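Local coordinates for aerobactin synthase IucC (Klebsiella pneumoniae, PDB 6CN7), which probably attaches a second N-acetyl-N-hydroxylysine to citryl-N-acetyl-N-hydroxylysine at the expense of ATP, completing the siderophore aerobactin, at residues Arg302-Val307 against Tyr411-Arg416; Asn211-Asp216 against Arg243-Gly248. The protein carries 5 engineered substitutions. All coordinates share one frame; numbering follows the deposited sequence.

Interaction 1 (Arg302-Val307 against Tyr411-Arg416)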
# COMPACT_ATOMS: atom_id res chain seq x y z
N ARG A 302 -28.29 17.16 -16.84
CA ARG A 302 -28.90 17.97 -17.89
C ARG A 302 -30.41 18.07 -17.72
O ARG A 302 -31.01 19.09 -18.05
CB ARG A 302 -28.55 17.40 -19.27
N TRP A 303 -31.04 17.01 -17.20
CA TRP A 303 -32.48 17.02 -17.02
C TRP A 303 -32.88 17.87 -15.82
O TRP A 303 -33.80 18.69 -15.91
CB TRP A 303 -33.01 15.60 -16.87
CG TRP A 303 -34.51 15.53 -16.81
CD1 TRP A 303 -35.37 15.59 -17.86
CD2 TRP A 303 -35.31 15.38 -15.64
NE1 TRP A 303 -36.67 15.50 -17.42
CE2 TRP A 303 -36.66 15.36 -16.05
CE3 TRP A 303 -35.03 15.26 -14.27
CZ2 TRP A 303 -37.71 15.23 -15.16
CZ3 TRP A 303 -36.08 15.13 -13.38
CH2 TRP A 303 -37.41 15.12 -13.83
N LEU A 304 -32.19 17.69 -14.69
CA LEU A 304 -32.51 18.48 -13.50
C LEU A 304 -32.22 19.96 -13.72
O LEU A 304 -32.94 20.82 -13.21
CB LEU A 304 -31.72 17.95 -12.30
CG LEU A 304 -32.18 16.60 -11.74
CD1 LEU A 304 -31.20 16.12 -10.69
CD2 LEU A 304 -33.59 16.69 -11.16
N GLN A 305 -31.16 20.27 -14.47
CA GLN A 305 -30.88 21.67 -14.79
C GLN A 305 -32.04 22.29 -15.55
O GLN A 305 -32.43 23.44 -15.29
CB GLN A 305 -29.58 21.77 -15.59
CG GLN A 305 -28.34 21.50 -14.76
CD GLN A 305 -27.08 21.41 -15.60
OE1 GLN A 305 -27.11 20.97 -16.74
NE2 GLN A 305 -25.95 21.82 -15.02
N GLN A 306 -32.62 21.55 -16.50
CA GLN A 306 -33.78 22.06 -17.23
C GLN A 306 -34.99 22.23 -16.33
O GLN A 306 -35.78 23.16 -16.52
CB GLN A 306 -34.11 21.13 -18.40
N VAL A 307 -35.16 21.35 -15.34
CA VAL A 307 -36.30 21.44 -14.43
C VAL A 307 -36.17 22.68 -13.56
O VAL A 307 -37.13 23.46 -13.41
CB VAL A 307 -36.42 20.16 -13.59
CG1 VAL A 307 -37.53 20.30 -12.54
CG2 VAL A 307 -36.69 18.96 -14.48
N TYR A 411 -38.26 19.66 -1.25
CA TYR A 411 -39.59 19.11 -1.05
C TYR A 411 -40.46 19.33 -2.28
O TYR A 411 -41.26 18.46 -2.64
CB TYR A 411 -40.23 19.75 0.19
CG TYR A 411 -41.53 19.11 0.61
CD1 TYR A 411 -41.59 17.75 0.92
CD2 TYR A 411 -42.69 19.85 0.73
CE1 TYR A 411 -42.77 17.16 1.32
CE2 TYR A 411 -43.88 19.27 1.12
CZ TYR A 411 -43.91 17.92 1.42
OH TYR A 411 -45.09 17.34 1.81
N HIS A 412 -40.32 20.48 -2.93
CA HIS A 412 -41.07 20.74 -4.16
C HIS A 412 -40.65 19.79 -5.27
O HIS A 412 -41.50 19.22 -5.97
CB HIS A 412 -40.86 22.20 -4.59
CG HIS A 412 -41.52 22.54 -5.89
ND1 HIS A 412 -42.89 22.59 -6.04
CD2 HIS A 412 -41.00 22.86 -7.09
CE1 HIS A 412 -43.18 22.93 -7.28
NE2 HIS A 412 -42.05 23.09 -7.94
N LEU A 413 -39.34 19.60 -5.45
CA LEU A 413 -38.86 18.63 -6.43
C LEU A 413 -39.50 17.27 -6.21
O LEU A 413 -39.91 16.60 -7.17
CB LEU A 413 -37.34 18.53 -6.36
CG LEU A 413 -36.65 17.59 -7.36
CD1 LEU A 413 -36.90 18.04 -8.79
CD2 LEU A 413 -35.16 17.52 -7.08
N LEU A 414 -39.63 16.85 -4.95
CA LEU A 414 -40.19 15.54 -4.65
C LEU A 414 -41.69 15.49 -4.96
O LEU A 414 -42.15 14.58 -5.67
CB LEU A 414 -39.95 15.19 -3.18
CG LEU A 414 -40.67 13.95 -2.64
CD1 LEU A 414 -40.26 12.71 -3.41
CD2 LEU A 414 -40.41 13.77 -1.16
N CYS A 415 -42.45 16.44 -4.45
CA CYS A 415 -43.91 16.35 -4.54
C CYS A 415 -44.41 16.58 -5.96
O CYS A 415 -45.44 16.02 -6.34
CB CYS A 415 -44.56 17.35 -3.59
SG CYS A 415 -44.15 17.05 -1.86
N ARG A 416 -43.71 17.40 -6.75
CA ARG A 416 -44.15 17.70 -8.10
C ARG A 416 -43.61 16.71 -9.13
O ARG A 416 -44.34 16.30 -10.03
CB ARG A 416 -43.73 19.12 -8.48
CG ARG A 416 -43.97 19.51 -9.95
CD ARG A 416 -45.06 20.54 -10.07
NE ARG A 416 -45.23 21.02 -11.45
CZ ARG A 416 -44.86 22.22 -11.89
NH1 ARG A 416 -44.30 23.11 -11.07
NH2 ARG A 416 -45.07 22.55 -13.16
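Leu413 rests one methyl, CD1, against both Leu304 and Val307, so that a single branch from helix 395-417 meets two side chains lying one turn apart on helix 291-310. Leu413 CD1 stands 4.3 Å from Leu304 CD2 and 4.4 Å from Val307 CG1. With CG of Leu413 anti to the backbone N (chi1 -178°), the side chain is carried across the gap, although its first bond does not point straight at the other helix. Leu304 likewise starts off to one side and closes in through its terminal methyl, whereas the first bond of Val307 is aimed across. The backbones stay well apart, with Val307 CA and Leu413 CA, the closest such pair, 8.9 Å from each other. The case illustrates a light helix-helix contact: across these segments it is made by methyl groups, with no hydrogen bond and just 94 Å² buried.

Each helix also organises its own face. Val307 CG2 lies over the centre of the Trp303 ring, 3.7 Å above its plane, a CH-pi contact one turn apart that leaves CG1 of the same valine to meet Leu413. On the other helix, Arg416 CB sits over one face of the His412 imidazole, toward its rim, while the guanidinium receives His412 CE1 at its edge and in its plane.

Just beyond helix 291-310, Asp311 OD2 is hydrogen-bonded to His412 NE2 and forms a salt bridge with Arg416 NH1, a polar tie beside the apolar one. Strand 419-421 packs close by, its Val419 touching both Trp303 and Leu413; helix 312-317 lies against Val307 and His412 through Leu314, and helix 475-499 meets Tyr411 and Leu414.

Interaction 2 (Asn211-Asp216 against Arg243-Gly248)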
# COMPACT_ATOMS: atom_id res chain seq x y z
N ASN A 211 7.39 7.85 -24.98
CA ASN A 211 6.84 6.51 -24.92
C ASN A 211 6.23 6.07 -26.25
O ASN A 211 5.63 5.00 -26.32
CB ASN A 211 5.78 6.42 -23.82
CG ASN A 211 6.39 6.47 -22.43
OD1 ASN A 211 6.74 5.44 -21.85
ND2 ASN A 211 6.53 7.67 -21.88
N GLY A 212 6.37 6.88 -27.30
CA GLY A 212 5.89 6.50 -28.62
C GLY A 212 4.38 6.47 -28.74
O GLY A 212 3.85 5.68 -29.54
N LEU A 213 3.67 7.30 -27.99
CA LEU A 213 2.22 7.34 -28.04
C LEU A 213 1.75 8.35 -29.07
O LEU A 213 2.43 9.34 -29.36
CB LEU A 213 1.65 7.69 -26.66
CG LEU A 213 2.04 6.74 -25.53
CD1 LEU A 213 1.63 7.31 -24.19
CD2 LEU A 213 1.42 5.36 -25.74
N ASP A 214 0.58 8.09 -29.64
CA ASP A 214 0.02 8.94 -30.69
C ASP A 214 -1.46 9.19 -30.37
O ASP A 214 -1.92 9.03 -29.24
CB ASP A 214 0.24 8.29 -32.06
CG ASP A 214 -0.42 6.92 -32.19
OD1 ASP A 214 -1.43 6.68 -31.50
OD2 ASP A 214 0.09 6.09 -32.97
N ASN A 215 -2.22 9.60 -31.39
CA ASN A 215 -3.62 9.97 -31.20
C ASN A 215 -4.52 8.78 -30.90
O ASN A 215 -5.70 8.99 -30.60
CB ASN A 215 -4.14 10.71 -32.44
N ASP A 216 -4.00 7.55 -30.98
CA ASP A 216 -4.79 6.38 -30.60
C ASP A 216 -4.84 6.17 -29.09
O ASP A 216 -5.57 5.28 -28.63
CB ASP A 216 -4.23 5.13 -31.27
CG ASP A 216 -5.04 4.70 -32.48
OD1 ASP A 216 -6.29 4.75 -32.41
OD2 ASP A 216 -4.43 4.31 -33.50
N ARG A 243 -0.85 -2.69 -22.83
CA ARG A 243 -2.21 -2.19 -22.99
C ARG A 243 -2.42 -0.88 -22.25
O ARG A 243 -3.37 -0.15 -22.55
CB ARG A 243 -3.22 -3.23 -22.50
CG ARG A 243 -3.25 -4.51 -23.32
CD ARG A 243 -4.49 -5.34 -23.01
NE ARG A 243 -4.51 -6.59 -23.76
N MET A 244 -1.55 -0.56 -21.29
CA MET A 244 -1.64 0.67 -20.52
C MET A 244 -0.23 1.14 -20.21
O MET A 244 0.67 0.32 -19.99
CB MET A 244 -2.41 0.46 -19.21
CG MET A 244 -3.92 0.34 -19.37
SD MET A 244 -4.73 -0.27 -17.87
CE MET A 244 -3.65 0.35 -16.57
N VAL A 245 -0.03 2.45 -20.20
CA VAL A 245 1.29 3.04 -20.01
C VAL A 245 1.23 4.01 -18.83
O VAL A 245 0.32 4.85 -18.76
CB VAL A 245 1.79 3.76 -21.28
CG1 VAL A 245 3.15 4.40 -21.04
CG2 VAL A 245 1.85 2.78 -22.44
N SER A 246 2.19 3.89 -17.92
CA SER A 246 2.30 4.77 -16.77
C SER A 246 3.23 5.93 -17.11
O SER A 246 4.41 5.72 -17.39
CB SER A 246 2.82 3.99 -15.56
OG SER A 246 3.18 4.87 -14.51
N LEU A 247 2.69 7.15 -17.09
CA LEU A 247 3.46 8.33 -17.46
C LEU A 247 4.10 9.02 -16.27
O LEU A 247 5.16 9.63 -16.41
CB LEU A 247 2.57 9.32 -18.21
CG LEU A 247 2.34 9.04 -19.70
CD1 LEU A 247 1.71 7.68 -19.91
CD2 LEU A 247 1.48 10.13 -20.31
N GLY A 248 3.48 8.94 -15.11
CA GLY A 248 3.98 9.58 -13.91
C GLY A 248 3.03 10.68 -13.44
O GLY A 248 1.90 10.82 -13.91
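Beside the contact of Leu213 with Val245, Asp216 N bonds Asp214 OD1 at 2.8 Å, with an N-H...O angle of 159°. It closes an Asx turn, the oxygen being met on its anti side, 31° out of the carboxylate plane. Upstream, Leu213 directs its two methyls at different partners: CD2 lies 4.2 Å from Val245 CG2, and CD1 lies 4.3 Å from Leu247 CD1. Leu213 is placed by a Schellman motif that ends helix 198-210, in which the N-H of Gly212, at positive phi, is given to Gln209 O and that of Leu213 to Trp208 O. The side chains of Leu213 and Trp208 also touch. On the strand side, Leu247 and Gly248 both face Trp170 in a classic beta bulge of the antiparallel sheet, and Ala172 of strand 165-174 packs against Leu213, Val245 and Leu247. The side chains of Asn211 and Val245 run past each other in opposite senses, Asn211 OD1 3.8 Å from Val245 CG1. With CG1 anti to the backbone N (chi1 178°), Val245 meets Asn211 through that methyl and Leu213 through CG2. ND2 of Asn211 is hydrogen-bonded to Val207 O, in the last turn of helix 198-210.

In the fold
The two contacts are separate in space, their centres 42 Å apart and their nearest atoms about 27 Å from each other, and both segments of interaction 2 precede both of interaction 1 in the sequence. Aliphatic side chains carry interaction 1, while in interaction 2 an asparagine joins them, and the elements brought together differ. Interaction 2 fastens a loop to the antiparallel sheet, its centre about 36 Å from the centre of the chain, where Ser246 also packs on Lys152 of the second subunit. Interaction 1, its centre about 21 Å from the centre of the chain, links a helix of the IucA/IucC family region to one of the FhuF-like region and touches no other chain.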